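Long-range contacts in alpha-L-arabinofuranosidase B (Aspergillus kawachii, PDB 6SXT), which hydrolyses terminal non-reducing alpha-L-arabinofuranosyl residues in arabinoxylan, a hemicellulose, and also in arabinan and arabinogalactan: residues A[147-153]-A[226-232]; A[244-250]-A[309-313]. All coordinates share one frame; numbering follows the deposited sequence.

Contact 1 of 2, residues A[147-153]-A[226-232]. With ACT (acetate ion), chain H.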
loop_
_atom_site.group_PDB
_atom_site.type_symbol
_atom_site.label_atom_id
_atom_site.label_comp_id
_atom_site.label_asym_id
_atom_site.label_seq_id
_atom_site.Cartn_x
_atom_site.Cartn_y
_atom_site.Cartn_z
ATOM N N MET A 147 -3.244 -0.517 19.999
ATOM C CA MET A 147 -2.547 -0.526 18.719
ATOM C C MET A 147 -2.708 0.856 18.113
ATOM O O MET A 147 -3.635 1.628 18.467
ATOM C CB MET A 147 -3.047 -1.618 17.798
ATOM C CG MET A 147 -4.498 -1.504 17.423
ATOM S SD MET A 147 -5.205 -3.097 16.880
ATOM C CE MET A 147 -5.425 -3.951 18.429
ATOM N N TYR A 148 -1.805 1.197 17.204
ATOM C CA TYR A 148 -2.048 2.342 16.309
ATOM C C TYR A 148 -1.385 2.043 14.967
ATOM O O TYR A 148 -0.495 1.176 14.904
ATOM C CB TYR A 148 -1.559 3.699 16.860
ATOM C CG TYR A 148 -0.087 3.997 16.667
ATOM C CD1 TYR A 148 0.855 3.596 17.582
ATOM C CD2 TYR A 148 0.365 4.646 15.523
ATOM C CE1 TYR A 148 2.206 3.821 17.384
ATOM C CE2 TYR A 148 1.705 4.878 15.313
ATOM C CZ TYR A 148 2.632 4.480 16.251
ATOM O OH TYR A 148 3.982 4.681 16.051
ATOM N N ALA A 149 -1.795 2.771 13.953
ATOM C CA ALA A 149 -1.107 2.808 12.672
ATOM C C ALA A 149 -1.197 4.197 12.109
ATOM O O ALA A 149 -2.246 4.860 12.280
ATOM C CB ALA A 149 -1.647 1.778 11.714
ATOM N N VAL A 150 -0.170 4.563 11.356
ATOM C CA VAL A 150 -0.250 5.766 10.494
ATOM C C VAL A 150 -0.417 5.253 9.068
ATOM O O VAL A 150 0.422 4.453 8.578
ATOM C CB VAL A 150 0.984 6.671 10.617
ATOM C CG1 VAL A 150 0.940 7.802 9.592
ATOM C CG2 VAL A 150 1.116 7.209 12.047
ATOM N N LEU A 151 -1.510 5.651 8.443
ATOM C CA LEU A 151 -1.973 5.152 7.136
ATOM C C LEU A 151 -2.215 6.328 6.188
ATOM O O LEU A 151 -2.298 7.471 6.591
ATOM C CB LEU A 151 -3.285 4.371 7.327
ATOM C CG LEU A 151 -3.277 3.297 8.414
ATOM C CD1 LEU A 151 -4.694 2.698 8.561
ATOM C CD2 LEU A 151 -2.275 2.203 8.083
ATOM N N ASP A 152 -2.320 5.995 4.913
ATOM C CA ASP A 152 -2.722 6.951 3.843
ATOM C C ASP A 152 -4.237 6.990 3.836
ATOM O O ASP A 152 -4.870 6.031 3.387
ATOM C CB ASP A 152 -2.116 6.550 2.489
ATOM C CG ASP A 152 -2.485 7.460 1.339
ATOM O OD1 ASP A 152 -3.399 8.309 1.538
ATOM O OD2 ASP A 152 -1.876 7.329 0.270
ATOM N N GLY A 153 -4.842 8.068 4.317
ATOM C CA GLY A 153 -6.297 8.136 4.340
ATOM C C GLY A 153 -6.943 8.243 2.973
ATOM O O GLY A 153 -8.172 8.185 2.896
ATOM N N ARG A 226 -4.697 13.026 4.525
ATOM C CA ARG A 226 -3.726 12.292 3.720
ATOM C C ARG A 226 -2.899 11.333 4.589
ATOM O O ARG A 226 -2.591 10.226 4.130
ATOM C CB ARG A 226 -2.829 13.258 2.953
ATOM C CG ARG A 226 -1.726 12.554 2.188
ATOM C CD ARG A 226 -2.209 11.526 1.182
ATOM N NE ARG A 226 -1.164 10.916 0.384
ATOM C CZ ARG A 226 -0.279 10.020 0.844
ATOM N NH1 ARG A 226 -0.369 9.612 2.110
ATOM N NH2 ARG A 226 0.700 9.606 0.050
ATOM N N PHE A 227 -2.518 11.728 5.769
ATOM C CA PHE A 227 -1.865 10.857 6.754
ATOM C C PHE A 227 -2.796 10.791 7.957
ATOM O O PHE A 227 -3.097 11.843 8.593
ATOM C CB PHE A 227 -0.496 11.389 7.166
ATOM C CG PHE A 227 0.458 11.456 6.015
ATOM C CD1 PHE A 227 1.197 10.348 5.642
ATOM C CD2 PHE A 227 0.672 12.655 5.361
ATOM C CE1 PHE A 227 2.053 10.421 4.551
ATOM C CE2 PHE A 227 1.567 12.744 4.309
ATOM C CZ PHE A 227 2.239 11.622 3.904
ATOM N N VAL A 228 -3.275 9.597 8.270
ATOM C CA VAL A 228 -4.224 9.392 9.377
ATOM C C VAL A 228 -3.562 8.583 10.462
ATOM O O VAL A 228 -2.938 7.543 10.176
ATOM C CB VAL A 228 -5.566 8.821 8.902
ATOM C CG1 VAL A 228 -5.444 7.507 8.219
ATOM C CG2 VAL A 228 -6.543 8.728 10.077
ATOM N N THR A 229 -3.687 9.035 11.711
ATOM C CA THR A 229 -3.359 8.197 12.874
ATOM C C THR A 229 -4.619 7.478 13.297
ATOM O O THR A 229 -5.573 8.158 13.680
ATOM C CB THR A 229 -2.822 8.973 14.061
ATOM O OG1 THR A 229 -1.693 9.742 13.614
ATOM C CG2 THR A 229 -2.394 8.046 15.160
ATOM N N ALA A 230 -4.617 6.151 13.245
ATOM C CA ALA A 230 -5.737 5.341 13.774
ATOM C C ALA A 230 -5.253 4.704 15.050
ATOM O O ALA A 230 -4.264 3.937 14.979
ATOM C CB ALA A 230 -6.135 4.309 12.749
ATOM N N ALA A 231 -5.932 4.917 16.180
ATOM C CA ALA A 231 -5.547 4.325 17.470
ATOM C C ALA A 231 -6.741 3.540 17.990
ATOM O O ALA A 231 -7.842 4.126 18.168
ATOM C CB ALA A 231 -5.079 5.344 18.483
ATOM N N VAL A 232 -6.509 2.272 18.272
ATOM C CA VAL A 232 -7.594 1.335 18.682
ATOM C C VAL A 232 -7.144 0.637 19.949
ATOM O O VAL A 232 -5.934 0.303 20.116
ATOM C CB VAL A 232 -7.955 0.353 17.544
ATOM C CG1 VAL A 232 -8.673 -0.897 18.066
ATOM C CG2 VAL A 232 -8.723 1.081 16.481
HETATM C C ACT H . 0.032 11.592 -2.995
HETATM O O ACT H . 0.890 10.523 -2.728
HETATM O OXT ACT H . -1.127 11.967 -2.326
HETATM C CH3 ACT H . 0.552 12.579 -4.071
#
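Neighbouring antiparallel strands of the catalytic domain's main beta-sheet meet here, running from the pair Met-147/Val-232 to Leu-151/Val-228. Three hydrogen-bonded pairs carry two backbone bonds each; the central one joins Ala-149 N to Ala-230 O (2.9 Å) and Ala-230 N to Ala-149 O. Met-147, Leu-151, Val-228 and Val-232 share one face of the sheet, which packs on Ile-182 and Leu-184 of strand 180-185. Leu-151 CB rests 3.9 Å from Val-228 CG1, and Met-147 CG runs beside Val-232 CB. On the other face, Tyr-148 meets Ala-231 CB to CB, while its hydroxyl bonds to Glu-292.

At the far end the strands give way to a salt bridge. The carboxylate of Asp-152 lies flat over the guanidinium of Arg-226, the planes 8° apart, with OD2 3.3 Å from NH1. Since that oxygen sits above the plane, the bridge lacks a directed N-H. A bend at chi2 (58°) brings the guanidinium back to the neighbouring strand. Its edge grips an acetate, probably from the crystallisation liquor, through NE to OXT (2.9 Å) and NH2 to O (2.9 Å). Asp-152 OD1 is held by Thr-154. The stacked pair is therefore held by charge and stacking rather than by a hydrogen bond, leaving NE and NH2 to bind the acetate in the guanidinium plane and NH1 to bond to Tyr-291 OH.

Contact 2 of 2, residues A[244-250]-A[309-313]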
loop_
_atom_site.group_PDB
_atom_site.type_symbol
_atom_site.label_atom_id
_atom_site.label_comp_id
_atom_site.label_asym_id
_atom_site.label_seq_id
_atom_site.Cartn_x
_atom_site.Cartn_y
_atom_site.Cartn_z
ATOM N N ALA A 244 -6.781 10.848 14.217
ATOM C CA ALA A 244 -6.122 12.173 14.092
ATOM C C ALA A 244 -5.586 12.330 12.693
ATOM O O ALA A 244 -5.338 11.335 11.992
ATOM C CB ALA A 244 -4.976 12.331 15.045
ATOM N N ASN A 245 -5.361 13.605 12.310
ATOM C CA ASN A 245 -4.430 13.950 11.219
ATOM C C ASN A 245 -3.030 13.708 11.732
ATOM O O ASN A 245 -2.611 14.322 12.683
ATOM C CB ASN A 245 -4.639 15.430 10.878
ATOM C CG ASN A 245 -3.826 15.842 9.665
ATOM O OD1 ASN A 245 -2.909 15.132 9.258
ATOM N ND2 ASN A 245 -4.100 17.053 9.164
ATOM N N ALA A 246 -2.311 12.731 11.164
ATOM C CA ALA A 246 -0.962 12.402 11.624
ATOM C C ALA A 246 -0.003 13.581 11.385
ATOM O O ALA A 246 1.090 13.579 12.010
ATOM C CB ALA A 246 -0.472 11.174 10.907
ATOM N N ALA A 247 -0.383 14.538 10.530
ATOM C CA ALA A 247 0.462 15.726 10.262
ATOM C C ALA A 247 0.122 16.892 11.180
ATOM O O ALA A 247 0.900 17.834 11.247
ATOM C CB ALA A 247 0.325 16.111 8.824
ATOM N N SER A 248 -0.967 16.866 11.933
ATOM C CA SER A 248 -1.369 18.082 12.690
ATOM C C SER A 248 -2.374 17.756 13.798
ATOM O O SER A 248 -3.396 17.127 13.452
ATOM C CB SER A 248 -1.966 19.083 11.750
ATOM O OG SER A 248 -2.104 20.316 12.469
ATOM N N GLY A 249 -2.159 18.286 15.001
ATOM C CA GLY A 249 -3.241 18.305 15.997
ATOM C C GLY A 249 -3.366 17.004 16.745
ATOM O O GLY A 249 -2.403 16.206 16.844
ATOM N N SER A 250 -4.553 16.775 17.327
ATOM C CA SER A 250 -4.726 15.749 18.369
ATOM C C SER A 250 -5.654 14.635 17.870
ATOM O O SER A 250 -6.305 14.793 16.848
ATOM C CB SER A 250 -5.203 16.408 19.685
ATOM O OG SER A 250 -6.267 17.262 19.400
ATOM N N GLN A 309 0.671 10.601 19.593
ATOM C CA GLN A 309 0.203 11.443 18.480
ATOM C C GLN A 309 1.075 12.706 18.365
ATOM O O GLN A 309 1.423 13.065 17.262
ATOM C CB GLN A 309 -1.285 11.766 18.621
ATOM C CG GLN A 309 -1.746 12.892 17.744
ATOM C CD GLN A 309 -1.710 12.674 16.257
ATOM O OE1 GLN A 309 -1.936 13.623 15.467
ATOM N NE2 GLN A 309 -1.523 11.456 15.863
ATOM N N GLU A 310 1.479 13.283 19.506
ATOM C CA GLU A 310 2.382 14.465 19.486
ATOM C C GLU A 310 3.722 14.071 18.842
ATOM O O GLU A 310 4.236 14.839 18.021
ATOM C CB GLU A 310 2.570 14.955 20.917
ATOM C CG GLU A 310 3.387 16.212 20.997
ATOM C CD GLU A 310 3.443 16.826 22.403
ATOM O OE1 GLU A 310 3.029 16.140 23.374
ATOM O OE2 GLU A 310 3.915 17.965 22.506
ATOM N N ASN A 311 4.200 12.877 19.121
ATOM C CA ASN A 311 5.449 12.341 18.548
ATOM C C ASN A 311 5.272 12.182 17.035
ATOM O O ASN A 311 6.179 12.557 16.273
ATOM C CB ASN A 311 5.838 11.089 19.282
ATOM C CG ASN A 311 7.080 10.470 18.704
ATOM O OD1 ASN A 311 7.019 9.833 17.640
ATOM N ND2 ASN A 311 8.212 10.719 19.348
ATOM N N ILE A 312 4.178 11.563 16.594
ATOM C CA ILE A 312 3.887 11.379 15.153
ATOM C C ILE A 312 3.888 12.720 14.444
ATOM O O ILE A 312 4.529 12.872 13.408
ATOM C CB ILE A 312 2.579 10.594 14.989
ATOM C CG1 ILE A 312 2.718 9.180 15.508
ATOM C CG2 ILE A 312 2.205 10.604 13.527
ATOM C CD1 ILE A 312 1.382 8.485 15.697
ATOM N N VAL A 313 3.193 13.707 14.975
ATOM C CA VAL A 313 3.121 15.050 14.374
ATOM C C VAL A 313 4.560 15.596 14.271
ATOM O O VAL A 313 4.919 16.161 13.208
ATOM C CB VAL A 313 2.200 15.982 15.175
ATOM C CG1 VAL A 313 2.339 17.425 14.722
ATOM C CG2 VAL A 313 0.749 15.532 15.024
HETATM O O HOH W 1 3.620 13.807 10.948
HETATM O O HOH W 2 3.581 17.436 11.041
#
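Ala-244 sets its CB 3.5 Å from CD of Gln-309 on helix 302-315, a methyl group against a side-chain amide. Asn-245 then opens a type I beta turn that ends at Ser-248, beginning the connection from strand 238-245 to its antiparallel neighbour 250-257. Its OD1 accepts a hydrogen bond from Ala-247 N, making an Asx turn, and Ser-248 N bonds back to Asn-245 O, so the side chain and the backbone both brace the bend.

Ala-246 is buried against the helix. Its CB meets Ile-312 CG2 at 3.8 Å, and its carbonyl oxygen receives a CA-H...O contact from Val-313 (CA to O 3.4 Å). A water donates to this oxygen and to Ile-312 O, with its own oxygen 2.8 Å from each. A second water repeats the arrangement one residue on, donating to Ala-247 O and to Val-313 O. With CG1 of Val-313 anti to its backbone N (chi1 169°), that branch faces Ala-247 O, while CG2 approaches Ser-248 N at 3.8 Å and Gly-249 O at 3.7 Å.

At Gly-249, whose positive phi suits glycine, the chain turns a corner. The Gln-309 chain, bent at chi2 (66°), passes Gly-249 O with its CG 3.5 Å away and ends between this carbonyl and that of Asn-245, though the orientation of its amide is doubtful. Ser-250 CA closes the series 4.2 Å from Gln-309 CG.

Turn and helix thus present carbonyl oxygens to each other, and the two waters spend both their protons joining them: solvent supplies donors that neither backbone offers here, beside a small apolar contact at Ala-246.

Overall arrangement
The two contacts, their centres 10 Å apart, adjoin in the catalytic domain, the first within the main sheet, the second between a turn of that sheet and the helix packed on it. Strand 227-235 links them, pairing with strand 145-152 in contact 1 and with strand 238-245, which leads into contact 2. Phe-227 O probably accepts a hydrogen bond from Ala-246 N (2.8 Å). Thr-229 packs its OG1 3.3 Å from Ala-246 CB, close to the doubtfully oriented Gln-309 amide. Helix 302-315 covers the Tyr-148 and Thr-229 face, with Ile-312 touching both. On the opposite face, the Met-147 side chain is about 9 Å from that of substrate-binding Asp-203 and about 13 Å from the inhibitor-derived ligand. Contact 2 is remote from the catalytic and sugar-binding residues.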